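Local coordinates for putative histidine protein kinase (Rhodobacter sphaeroides, PDB 3KYJ), which probably relays chemoreceptor signals to the flagellar motors as a CheA-type histidine kinase, of which this P1 (Hpt) domain, solved with CheY6, carries the predicted phosphorylation site, at residues L24-E28 with A98-R103; L31-Q35 with V92-L96; V44-F48 with I77-R81; V51-K55 with A70-E74; V85-I91 with K131-S136. All coordinates share one frame. Numbering follows the deposited sequence.

Interaction 1: residues L24-E28 with A98-R103; sequences LDAME and ASDTLR
Two alpha-helical pieces, Leu24-Glu28 of helix 10-35 and Ala98-Arg103 of helix 89-112, run almost antiparallel (165° between N-to-C directions, signed crossing -165°) with their axes 10.0 Å apart; the closest CA pair is Glu28-Ser99 at 6.4 Å. The main bump is Leu24 (chi1 m, chi2 t), which fills the hollow bounded by Ser99, Leu102 and the folded Arg103 side chain: its CD1 lies 3.7 Å from Leu102 C, its CD2 3.9 Å from Leu102 CB and its CB 3.5 Å from Arg103 NH2. One turn on, Met27 extends in an all-t chain across the groove, its SD 3.7 Å from Ser99 CB and 4.2 Å from Leu102 CD1, its CE 4.3 Å from Ala98 CB. The Ser99 hydroxyl bonds back to the Leu96 carbonyl. Phe54 of helix 40-60 packs on both Leu24 and Leu102 within the antiparallel four-helix Hpt bundle. Arg103 (chi1 t, then p, p) folds back over Leu24, one guanidinium face on Leu24 CB, and its NH2 makes a salt bridge to Asp25 OD1 at 2.7 Å. The buried part is apolar and rests on shape; the one directional bond across it is this Asp25-Arg103 bridge, at the exposed edge.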
# COMPACT_ATOMS: atom_id res chain seq x y z
N LEU A 24 -5.00 -9.79 7.55
CA LEU A 24 -5.83 -9.93 8.75
C LEU A 24 -5.26 -10.99 9.71
O LEU A 24 -5.37 -10.83 10.93
CB LEU A 24 -7.30 -10.22 8.40
CG LEU A 24 -7.99 -9.07 7.66
CD1 LEU A 24 -9.44 -9.46 7.41
CD2 LEU A 24 -7.90 -7.77 8.44
N ASP A 25 -4.62 -12.03 9.17
CA ASP A 25 -3.97 -13.01 10.04
C ASP A 25 -2.87 -12.32 10.86
O ASP A 25 -2.70 -12.61 12.04
CB ASP A 25 -3.35 -14.16 9.24
CG ASP A 25 -4.39 -15.18 8.75
OD1 ASP A 25 -5.56 -15.15 9.21
OD2 ASP A 25 -4.02 -16.01 7.90
N ALA A 26 -2.12 -11.43 10.21
CA ALA A 26 -1.03 -10.72 10.90
C ALA A 26 -1.60 -9.73 11.93
O ALA A 26 -1.06 -9.58 13.01
CB ALA A 26 -0.14 -10.00 9.88
N MET A 27 -2.70 -9.06 11.57
CA MET A 27 -3.36 -8.15 12.48
C MET A 27 -3.83 -8.89 13.74
O MET A 27 -3.50 -8.50 14.88
CB MET A 27 -4.55 -7.48 11.78
CG MET A 27 -5.35 -6.56 12.68
SD MET A 27 -6.81 -5.93 11.80
CE MET A 27 -7.34 -4.68 12.95
N GLU A 28 -4.53 -10.00 13.54
CA GLU A 28 -4.99 -10.80 14.66
C GLU A 28 -3.83 -11.37 15.48
O GLU A 28 -3.89 -11.37 16.70
CB GLU A 28 -5.91 -11.93 14.19
CG GLU A 28 -6.60 -12.60 15.36
CD GLU A 28 -7.39 -13.84 15.00
OE1 GLU A 28 -7.07 -14.49 13.99
OE2 GLU A 28 -8.32 -14.16 15.77
N ALA A 98 -12.45 -5.10 15.52
CA ALA A 98 -12.24 -4.63 14.15
C ALA A 98 -11.72 -5.74 13.25
O ALA A 98 -12.16 -5.86 12.12
CB ALA A 98 -11.33 -3.44 14.11
N SER A 99 -10.80 -6.57 13.74
CA SER A 99 -10.23 -7.61 12.90
C SER A 99 -11.33 -8.61 12.51
O SER A 99 -11.39 -9.03 11.36
CB SER A 99 -9.03 -8.30 13.57
OG SER A 99 -9.39 -9.12 14.65
N ASP A 100 -12.22 -8.95 13.45
CA ASP A 100 -13.30 -9.87 13.13
C ASP A 100 -14.26 -9.25 12.12
O ASP A 100 -14.76 -9.95 11.23
CB ASP A 100 -14.07 -10.27 14.39
CG ASP A 100 -13.31 -11.28 15.24
OD1 ASP A 100 -12.40 -11.97 14.71
OD2 ASP A 100 -13.66 -11.39 16.43
N THR A 101 -14.53 -7.96 12.28
CA THR A 101 -15.43 -7.23 11.40
C THR A 101 -14.83 -7.15 9.99
O THR A 101 -15.52 -7.44 8.99
CB THR A 101 -15.67 -5.81 11.95
OG1 THR A 101 -16.31 -5.90 13.23
CG2 THR A 101 -16.57 -5.02 10.98
N LEU A 102 -13.55 -6.78 9.90
CA LEU A 102 -12.85 -6.75 8.62
C LEU A 102 -12.81 -8.12 7.92
O LEU A 102 -12.94 -8.19 6.70
CB LEU A 102 -11.44 -6.20 8.80
CG LEU A 102 -11.37 -4.72 9.20
CD1 LEU A 102 -9.92 -4.31 9.54
CD2 LEU A 102 -11.91 -3.75 8.14
N ARG A 103 -12.70 -9.19 8.70
CA ARG A 103 -12.66 -10.54 8.15
C ARG A 103 -13.99 -10.90 7.49
O ARG A 103 -14.03 -11.53 6.44
CB ARG A 103 -12.33 -11.57 9.23
CG ARG A 103 -12.27 -13.02 8.74
CD ARG A 103 -10.95 -13.35 8.07
NE ARG A 103 -9.84 -13.26 9.01
CZ ARG A 103 -8.59 -13.63 8.73
NH1 ARG A 103 -8.30 -14.11 7.53
NH2 ARG A 103 -7.65 -13.51 9.66

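Interaction 2: residues L31-Q35 with V92-L96; sequences LLALQ and VEILL
Helical residues Leu31-Gln35, the last turn of helix 10-35, pack against Val92-Leu96 near the start of helix 89-112. The segments are antiparallel, 149° between N-to-C directions (signed crossing -149°), their axes pass 10.0 Å apart, and Leu31 and Val92 have the nearest CA atoms, 6.1 Å. Apolar packing dominates. Leu31 (chi1 m, chi2 t) points across and fits among three side chains: its CD1 is 3.7 Å from Leu95 CB, its CB 3.6 Å from Leu96 CD2, and its CD2 4.3 Å from Val92 CG1. Val92 (chi1 t) points back between Leu31, Leu34 and Gln35, its CG2 4.1 Å from Leu34 CB. Leu32 starts away from the partner helix, yet its CD2 comes to 4.1 Å from Leu96 CD2 at the solvent edge. Backbone oxygens are touched too: Leu31 CD1 rests 3.5 Å from Leu95 O, and Val92 CG1 3.7 Å from Leu31 O. Gln35 brings NE2 to 3.4 Å from Leu96 CD1; no hydrogen bond joins the segments. Leu47 of helix 40-60 lies against Leu31 and Leu95, and Met87 against Leu34 and Val92. The seam joins the first and last helices of the antiparallel four-helix bundle of the Hpt fold.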
# COMPACT_ATOMS: atom_id res chain seq x y z
N LEU A 31 -2.42 -8.68 17.80
CA LEU A 31 -3.36 -8.32 18.86
C LEU A 31 -3.48 -9.42 19.91
O LEU A 31 -3.51 -9.14 21.12
CB LEU A 31 -4.72 -8.03 18.23
CG LEU A 31 -4.75 -6.75 17.38
CD1 LEU A 31 -6.05 -6.67 16.59
CD2 LEU A 31 -4.58 -5.52 18.26
N LEU A 32 -3.48 -10.67 19.47
CA LEU A 32 -3.54 -11.79 20.42
C LEU A 32 -2.25 -11.87 21.22
O LEU A 32 -2.29 -12.19 22.40
CB LEU A 32 -3.83 -13.11 19.70
CG LEU A 32 -5.25 -13.24 19.13
CD1 LEU A 32 -5.39 -14.51 18.35
CD2 LEU A 32 -6.32 -13.16 20.21
N ALA A 33 -1.12 -11.58 20.60
CA ALA A 33 0.14 -11.53 21.34
C ALA A 33 0.12 -10.44 22.41
O ALA A 33 0.57 -10.67 23.54
CB ALA A 33 1.32 -11.35 20.36
N LEU A 34 -0.47 -9.28 22.09
CA LEU A 34 -0.57 -8.20 23.05
C LEU A 34 -1.50 -8.60 24.19
O LEU A 34 -1.24 -8.34 25.36
CB LEU A 34 -1.05 -6.92 22.37
CG LEU A 34 -0.04 -6.28 21.41
CD1 LEU A 34 -0.71 -5.18 20.61
CD2 LEU A 34 1.19 -5.75 22.17
N GLN A 35 -2.59 -9.26 23.85
CA GLN A 35 -3.53 -9.70 24.86
C GLN A 35 -2.89 -10.71 25.80
O GLN A 35 -3.26 -10.79 26.97
CB GLN A 35 -4.75 -10.29 24.16
CG GLN A 35 -5.94 -10.47 25.02
CD GLN A 35 -7.13 -10.91 24.20
OE1 GLN A 35 -7.07 -11.91 23.50
NE2 GLN A 35 -8.21 -10.14 24.26
N VAL A 92 -6.61 -2.68 22.34
CA VAL A 92 -6.43 -4.04 21.86
C VAL A 92 -7.78 -4.69 21.60
O VAL A 92 -8.01 -5.33 20.59
CB VAL A 92 -5.54 -4.87 22.81
CG1 VAL A 92 -5.54 -6.33 22.41
CG2 VAL A 92 -4.13 -4.29 22.83
N GLU A 93 -8.71 -4.47 22.53
CA GLU A 93 -10.05 -5.02 22.45
C GLU A 93 -10.83 -4.53 21.22
O GLU A 93 -11.43 -5.32 20.48
CB GLU A 93 -10.81 -4.60 23.72
CG GLU A 93 -12.27 -4.90 23.77
CD GLU A 93 -12.91 -4.39 25.05
OE1 GLU A 93 -12.29 -4.55 26.13
OE2 GLU A 93 -14.01 -3.82 24.97
N ILE A 94 -10.83 -3.22 21.03
CA ILE A 94 -11.54 -2.60 19.91
C ILE A 94 -10.93 -3.11 18.59
O ILE A 94 -11.65 -3.40 17.63
CB ILE A 94 -11.47 -1.07 19.97
CG1 ILE A 94 -12.27 -0.56 21.18
CG2 ILE A 94 -12.04 -0.45 18.69
CD1 ILE A 94 -11.99 0.89 21.51
N LEU A 95 -9.61 -3.25 18.54
CA LEU A 95 -8.98 -3.69 17.30
C LEU A 95 -9.21 -5.18 17.03
O LEU A 95 -9.27 -5.57 15.87
CB LEU A 95 -7.50 -3.34 17.27
CG LEU A 95 -7.18 -1.85 17.23
CD1 LEU A 95 -5.68 -1.58 17.40
CD2 LEU A 95 -7.70 -1.24 15.92
N LEU A 96 -9.33 -6.00 18.08
CA LEU A 96 -9.72 -7.39 17.89
C LEU A 96 -11.14 -7.47 17.29
O LEU A 96 -11.37 -8.24 16.36
CB LEU A 96 -9.66 -8.20 19.20
CG LEU A 96 -8.26 -8.74 19.50
CD1 LEU A 96 -8.22 -9.29 20.93
CD2 LEU A 96 -7.88 -9.80 18.49

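Interaction 3: residues V44-F48 with I77-R81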
# COMPACT_ATOMS: atom_id res chain seq x y z
N VAL A 44 3.48 -3.21 17.56
CA VAL A 44 2.77 -2.06 16.98
C VAL A 44 3.15 -1.85 15.50
O VAL A 44 2.31 -1.53 14.68
CB VAL A 44 2.97 -0.79 17.86
CG1 VAL A 44 2.46 0.48 17.16
CG2 VAL A 44 2.23 -0.97 19.18
N GLY A 45 4.41 -2.08 15.15
CA GLY A 45 4.83 -1.99 13.77
C GLY A 45 4.14 -3.01 12.87
O GLY A 45 3.53 -2.63 11.87
N PRO A 46 4.22 -4.30 13.22
CA PRO A 46 3.52 -5.32 12.44
C PRO A 46 2.03 -5.06 12.35
O PRO A 46 1.43 -5.28 11.30
CB PRO A 46 3.83 -6.61 13.22
CG PRO A 46 5.19 -6.35 13.87
CD PRO A 46 5.19 -4.88 14.18
N LEU A 47 1.42 -4.61 13.44
CA LEU A 47 0.00 -4.32 13.45
C LEU A 47 -0.33 -3.18 12.47
O LEU A 47 -1.25 -3.30 11.65
CB LEU A 47 -0.41 -3.98 14.89
CG LEU A 47 -1.83 -3.47 15.05
CD1 LEU A 47 -2.87 -4.52 14.60
CD2 LEU A 47 -2.07 -3.12 16.51
N PHE A 48 0.43 -2.10 12.53
CA PHE A 48 0.23 -0.98 11.63
C PHE A 48 0.37 -1.44 10.19
O PHE A 48 -0.47 -1.11 9.35
CB PHE A 48 1.24 0.15 11.92
CG PHE A 48 1.00 1.38 11.07
CD1 PHE A 48 0.25 2.44 11.57
CD2 PHE A 48 1.50 1.46 9.80
CE1 PHE A 48 0.01 3.56 10.82
CE2 PHE A 48 1.24 2.59 9.02
CZ PHE A 48 0.50 3.64 9.54
N ILE A 77 -4.03 3.18 15.72
CA ILE A 77 -2.72 2.57 15.89
C ILE A 77 -1.63 3.63 15.73
O ILE A 77 -0.63 3.62 16.44
CB ILE A 77 -2.50 1.44 14.87
CG1 ILE A 77 -3.49 0.31 15.09
CG2 ILE A 77 -1.05 0.94 14.96
CD1 ILE A 77 -3.69 -0.57 13.85
N GLY A 78 -1.83 4.57 14.80
CA GLY A 78 -0.90 5.67 14.63
C GLY A 78 -0.73 6.57 15.85
O GLY A 78 0.35 7.11 16.08
N LEU A 79 -1.78 6.73 16.64
CA LEU A 79 -1.67 7.52 17.87
C LEU A 79 -0.71 6.85 18.85
O LEU A 79 0.06 7.53 19.54
CB LEU A 79 -3.01 7.67 18.58
CG LEU A 79 -4.07 8.54 17.90
CD1 LEU A 79 -5.36 8.42 18.69
CD2 LEU A 79 -3.60 9.98 17.82
N VAL A 80 -0.78 5.53 18.93
CA VAL A 80 0.18 4.75 19.74
C VAL A 80 1.59 4.89 19.19
O VAL A 80 2.54 5.16 19.93
CB VAL A 80 -0.20 3.25 19.80
CG1 VAL A 80 0.85 2.47 20.56
CG2 VAL A 80 -1.55 3.07 20.47
N ARG A 81 1.73 4.73 17.88
CA ARG A 81 3.06 4.69 17.27
C ARG A 81 3.73 6.07 17.30
O ARG A 81 4.93 6.17 17.55
CB ARG A 81 2.98 4.17 15.83
CG ARG A 81 4.34 3.88 15.21
CD ARG A 81 4.22 3.61 13.73
NE ARG A 81 3.84 4.82 13.00
CZ ARG A 81 3.63 4.86 11.69
NH1 ARG A 81 3.77 3.77 10.97
NH2 ARG A 81 3.29 6.00 11.11
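Ile77 opens the second segment as its main wedge. It fits between three residues of helix 40-60: its CD1 is 3.6 Å from Leu47 CG, and its CG2 lies 3.9 Å from Phe48 CB and 4.2 Å from Val44 CG1. Ile77 CA is 6.3 Å from Phe48 CA. Gly78 lies at the edge of the Phe48 ring, its N 4.4 Å from Phe48 CD1. Leu79 turns to the other side of its helix, onto Val85 and Ser136. Val80 comes back to the interface with CG1 4.0 Å from Val44 CG2. Arg81 completes the turn, Arg81 CA 6.8 Å from Val44 CA: its CB packs 4.0 Å from Val44 CG1, while its guanidinium lies over the face of Phe48 in a cation-pi contact, Arg81 CZ being 4.0 Å from the ring centroid and only 12° off the normal. Beneath these contacts the axes are 10.2 Å apart and antiparallel at 150°, although the first helix is kinked where the backbone N atoms of Gly45 and Pro46 make no hydrogen bond to the preceding turn, Pro46 having no N-H to give. Helices 40-60 and 64-82, successive in the chain, thus form an antiparallel hairpin, half of the Hpt four-helix bundle.

Interaction 4: residues V51-K55 with A70-E74; sequences VHTFK and AHLCE
Both segments are regular alpha-helix: Val51-Lys55 of helix 40-60 and Ala70-Glu74 of helix 64-82 run antiparallel at 155° (signed crossing -155°). Their axes approach to 9.0 Å and the CA atoms of Lys55 and Ala70 to 5.2 Å, a closeness that the small Ala70 allows, its CB 3.7 Å from Lys55 CB and 4.1 Å from Phe54 CD2. Val51 (chi1 t) sets CG1 3.4 Å from Ala70 O and 3.9 Å from Cys73 CB. Beside this apolar patch Glu74 (chi1 t, chi2 t) reaches across with both carboxylate oxygens. His52 (chi1 t) donates from ND1 to Glu74 OE1 at 2.6 Å; Lys55 bends at chi3 (p) to bridge NZ to Glu74 OE2 at 3.1 Å, with a weak bond to OE1 at 3.4 Å. His52, the predicted phosphohistidine of this Hpt domain, is unmodified here, and its NE2 is hydrogen-bonded to Glu69 of CheY6. ND1 donates to Glu74, which leaves NE2 as the nitrogen facing CheY6; this is consistent with NE2 as the phosphoacceptor, as in other Hpt domains.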
# COMPACT_ATOMS: atom_id res chain seq x y z
N VAL A 51 -2.68 -3.51 8.90
CA VAL A 51 -3.87 -2.70 8.68
C VAL A 51 -3.66 -1.80 7.47
O VAL A 51 -4.55 -1.66 6.63
CB VAL A 51 -4.20 -1.89 9.94
CG1 VAL A 51 -5.36 -0.94 9.66
CG2 VAL A 51 -4.61 -2.86 11.06
N HIS A 52 -2.46 -1.24 7.34
CA HIS A 52 -2.16 -0.36 6.22
C HIS A 52 -2.27 -1.12 4.88
O HIS A 52 -2.80 -0.60 3.89
CB HIS A 52 -0.77 0.24 6.41
CG HIS A 52 -0.42 1.27 5.38
ND1 HIS A 52 -1.03 2.50 5.33
CD2 HIS A 52 0.46 1.23 4.35
CE1 HIS A 52 -0.52 3.19 4.32
NE2 HIS A 52 0.38 2.45 3.71
N THR A 53 -1.77 -2.34 4.85
CA THR A 53 -1.88 -3.18 3.68
C THR A 53 -3.36 -3.47 3.35
O THR A 53 -3.81 -3.35 2.20
CB THR A 53 -1.15 -4.50 3.91
OG1 THR A 53 0.25 -4.23 3.91
CG2 THR A 53 -1.48 -5.53 2.82
N PHE A 54 -4.13 -3.86 4.37
CA PHE A 54 -5.53 -4.15 4.15
C PHE A 54 -6.27 -2.92 3.60
O PHE A 54 -7.05 -3.02 2.65
CB PHE A 54 -6.15 -4.67 5.43
CG PHE A 54 -7.52 -5.24 5.23
CD1 PHE A 54 -7.69 -6.57 4.91
CD2 PHE A 54 -8.63 -4.42 5.30
CE1 PHE A 54 -8.95 -7.09 4.70
CE2 PHE A 54 -9.89 -4.93 5.07
CZ PHE A 54 -10.06 -6.26 4.77
N LYS A 55 -5.99 -1.76 4.18
CA LYS A 55 -6.55 -0.51 3.71
C LYS A 55 -6.19 -0.22 2.24
O LYS A 55 -7.06 0.10 1.43
CB LYS A 55 -6.06 0.63 4.59
CG LYS A 55 -6.69 1.97 4.27
CD LYS A 55 -6.04 3.17 4.98
CE LYS A 55 -4.74 3.56 4.29
NZ LYS A 55 -4.22 4.87 4.78
N ALA A 70 -10.82 0.33 7.90
CA ALA A 70 -9.39 0.10 8.06
C ALA A 70 -8.67 1.41 8.36
O ALA A 70 -7.73 1.45 9.17
CB ALA A 70 -8.82 -0.58 6.80
N HIS A 71 -9.11 2.50 7.73
CA HIS A 71 -8.46 3.78 7.92
C HIS A 71 -8.57 4.24 9.37
O HIS A 71 -7.61 4.74 9.95
CB HIS A 71 -8.99 4.85 6.95
CG HIS A 71 -8.22 6.13 7.01
ND1 HIS A 71 -8.77 7.32 7.40
CD2 HIS A 71 -6.90 6.37 6.83
CE1 HIS A 71 -7.84 8.26 7.39
NE2 HIS A 71 -6.70 7.71 7.04
N LEU A 72 -9.75 4.11 9.96
CA LEU A 72 -9.89 4.55 11.34
C LEU A 72 -9.07 3.68 12.28
O LEU A 72 -8.50 4.18 13.25
CB LEU A 72 -11.34 4.60 11.79
CG LEU A 72 -12.12 5.85 11.41
CD1 LEU A 72 -13.29 6.01 12.37
CD2 LEU A 72 -11.30 7.13 11.40
N CYS A 73 -8.98 2.37 12.00
CA CYS A 73 -8.08 1.51 12.77
C CYS A 73 -6.65 2.04 12.69
O CYS A 73 -5.95 2.12 13.70
CB CYS A 73 -8.13 0.07 12.27
SG CYS A 73 -9.66 -0.80 12.58
N GLU A 74 -6.23 2.41 11.48
CA GLU A 74 -4.86 2.88 11.26
C GLU A 74 -4.61 4.16 12.02
O GLU A 74 -3.52 4.33 12.60
CB GLU A 74 -4.61 3.09 9.75
CG GLU A 74 -3.16 3.35 9.39
CD GLU A 74 -3.01 3.73 7.94
OE1 GLU A 74 -2.88 2.81 7.11
OE2 GLU A 74 -3.04 4.93 7.62

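Interaction 5: residues V85-I91 with K131-S136; sequences VPMDGEI and KIARCS
Lys131 NZ sits between two carboxylates, forming salt bridges to Asp88 OD2 at 2.8 Å and Glu90 OE1 at 3.0 Å. Glu90, extended with chi1 and chi2 both t, also takes Arg134 end-on: Arg134 NH1 bonds to Glu90 OE1 at 2.9 Å with a nearly linear angle of 177°, and Arg134 NH2 to Glu90 OE2, likewise 2.9 Å. Two acids of one segment and two bases of the other thus make a single salt-bridge network, with Arg134 NE hydrogen-bonded to Ser130 OG. Asp88 is also the N-cap of helix 89-112, its OD1 accepting from Ile91 N at 2.8 Å and, weakly, from Glu90 N at 2.8 Å; chi1 near p places the carboxylate for both. The capped start of this helix, the last of the four-helix Hpt bundle, is thereby tied to the last turns of the C-terminal helix 122-135. Before the cap, Val85 and Pro86 are extended and Met87 is the centre of an inverse gamma turn. The nearest CA pairs are Ile91-Lys131, 7.4 Å, and Val85-Cys135, 6.8 Å. Beneath the charges, the Lys131 chain (chi2 p) passes over Ile91, whose CG1 is 3.5 Å from Lys131 CE. Farther along, Val85 (chi1 t) points CG1 at Cys135 SG, 3.5 Å away, its CG2 is 4.3 Å from Ser136 OG, and Leu79 of helix 64-82 touches Val85, Cys135 and Ser136.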
# COMPACT_ATOMS: atom_id res chain seq x y z
N VAL A 85 0.45 7.63 22.78
CA VAL A 85 -0.67 6.97 23.44
C VAL A 85 -0.33 5.51 23.76
O VAL A 85 0.11 4.78 22.91
CB VAL A 85 -1.94 7.05 22.53
CG1 VAL A 85 -3.09 6.26 23.12
CG2 VAL A 85 -2.34 8.49 22.35
N PRO A 86 -0.50 5.08 25.03
CA PRO A 86 -0.23 3.66 25.30
C PRO A 86 -1.20 2.70 24.62
O PRO A 86 -2.38 3.02 24.43
CB PRO A 86 -0.39 3.56 26.83
CG PRO A 86 -0.22 4.95 27.32
CD PRO A 86 -0.82 5.82 26.25
N MET A 87 -0.67 1.55 24.23
CA MET A 87 -1.47 0.48 23.63
C MET A 87 -2.21 -0.24 24.75
O MET A 87 -1.87 -1.36 25.15
CB MET A 87 -0.57 -0.48 22.84
CG MET A 87 -1.28 -1.70 22.20
SD MET A 87 -2.60 -1.36 21.02
CE MET A 87 -1.71 -0.72 19.60
N ASP A 88 -3.23 0.43 25.27
CA ASP A 88 -3.95 -0.11 26.42
C ASP A 88 -4.90 -1.23 26.05
O ASP A 88 -5.11 -1.53 24.86
CB ASP A 88 -4.64 1.02 27.22
CG ASP A 88 -5.87 1.60 26.51
OD1 ASP A 88 -6.58 0.87 25.80
OD2 ASP A 88 -6.11 2.81 26.71
N GLY A 89 -5.47 -1.85 27.06
CA GLY A 89 -6.29 -3.03 26.88
C GLY A 89 -7.53 -2.72 26.05
O GLY A 89 -8.01 -3.58 25.33
N GLU A 90 -8.02 -1.49 26.15
CA GLU A 90 -9.21 -1.11 25.41
C GLU A 90 -8.89 -1.02 23.91
O GLU A 90 -9.70 -1.44 23.05
CB GLU A 90 -9.80 0.21 25.90
CG GLU A 90 -11.10 0.55 25.18
CD GLU A 90 -11.78 1.79 25.73
OE1 GLU A 90 -11.13 2.58 26.43
OE2 GLU A 90 -12.97 1.98 25.42
N ILE A 91 -7.76 -0.43 23.57
CA ILE A 91 -7.34 -0.37 22.17
C ILE A 91 -7.25 -1.77 21.60
O ILE A 91 -7.73 -2.04 20.48
CB ILE A 91 -6.02 0.40 21.99
CG1 ILE A 91 -6.21 1.86 22.40
CG2 ILE A 91 -5.53 0.26 20.56
CD1 ILE A 91 -5.02 2.81 22.15
N LYS A 131 -12.80 6.02 21.14
CA LYS A 131 -11.48 5.77 21.70
C LYS A 131 -10.48 6.80 21.16
O LYS A 131 -9.69 7.34 21.91
CB LYS A 131 -11.02 4.35 21.43
CG LYS A 131 -9.70 4.02 22.14
CD LYS A 131 -9.76 4.28 23.63
CE LYS A 131 -8.60 3.55 24.32
NZ LYS A 131 -8.52 3.88 25.77
N ILE A 132 -10.53 7.08 19.86
CA ILE A 132 -9.64 8.09 19.29
C ILE A 132 -9.78 9.44 20.00
O ILE A 132 -8.78 10.07 20.37
CB ILE A 132 -9.84 8.22 17.77
CG1 ILE A 132 -9.28 6.98 17.07
CG2 ILE A 132 -9.17 9.46 17.23
CD1 ILE A 132 -9.69 6.86 15.59
N ALA A 133 -11.02 9.87 20.21
CA ALA A 133 -11.29 11.13 20.87
C ALA A 133 -10.82 11.13 22.33
O ALA A 133 -10.24 12.11 22.81
CB ALA A 133 -12.77 11.45 20.79
N ARG A 134 -11.06 10.03 23.04
CA ARG A 134 -10.77 9.97 24.47
C ARG A 134 -9.29 9.88 24.76
O ARG A 134 -8.83 10.37 25.77
CB ARG A 134 -11.46 8.78 25.13
CG ARG A 134 -12.90 9.05 25.50
CD ARG A 134 -13.51 7.84 26.15
NE ARG A 134 -13.70 6.76 25.20
CZ ARG A 134 -13.13 5.57 25.26
NH1 ARG A 134 -12.30 5.27 26.26
NH2 ARG A 134 -13.40 4.68 24.32
N CYS A 135 -8.54 9.20 23.91
CA CYS A 135 -7.15 9.02 24.23
C CYS A 135 -6.31 10.08 23.52
O CYS A 135 -5.10 10.17 23.72
CB CYS A 135 -6.70 7.59 23.93
SG CYS A 135 -6.29 7.32 22.26
N SER A 136 -6.97 10.93 22.74
CA SER A 136 -6.30 12.08 22.16
C SER A 136 -7.02 13.39 22.48
O SER A 136 -7.02 14.32 21.68
CB SER A 136 -6.17 11.92 20.64
OG SER A 136 -5.33 10.83 20.31

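Interactions 1 and 2 are successive layers of one helix pair, 10-35 with 89-112, their centres 10 Å apart; interactions 4 and 3 layer the pair 40-60 with 64-82 in the same way, again 10 Å between centres. The two pairs close on a shared core: Leu24 CD1 meets Phe54 CE1 at 3.6 Å, Ala98 CB meets Cys73 SG at 3.5 Å, and Leu95 CD1 meets Ile77 CG1 at 3.7 Å. Interaction 4 holds the His52 site facing CheY6, and Phe48 CE1 of interaction 3 lies 3.5 Å from Glu74 CG. Interaction 5, centred 16 Å from interaction 4, brings in the fifth helix and touches interaction 2 through Ile94 CD1 and Lys131 CB, 3.6 Å.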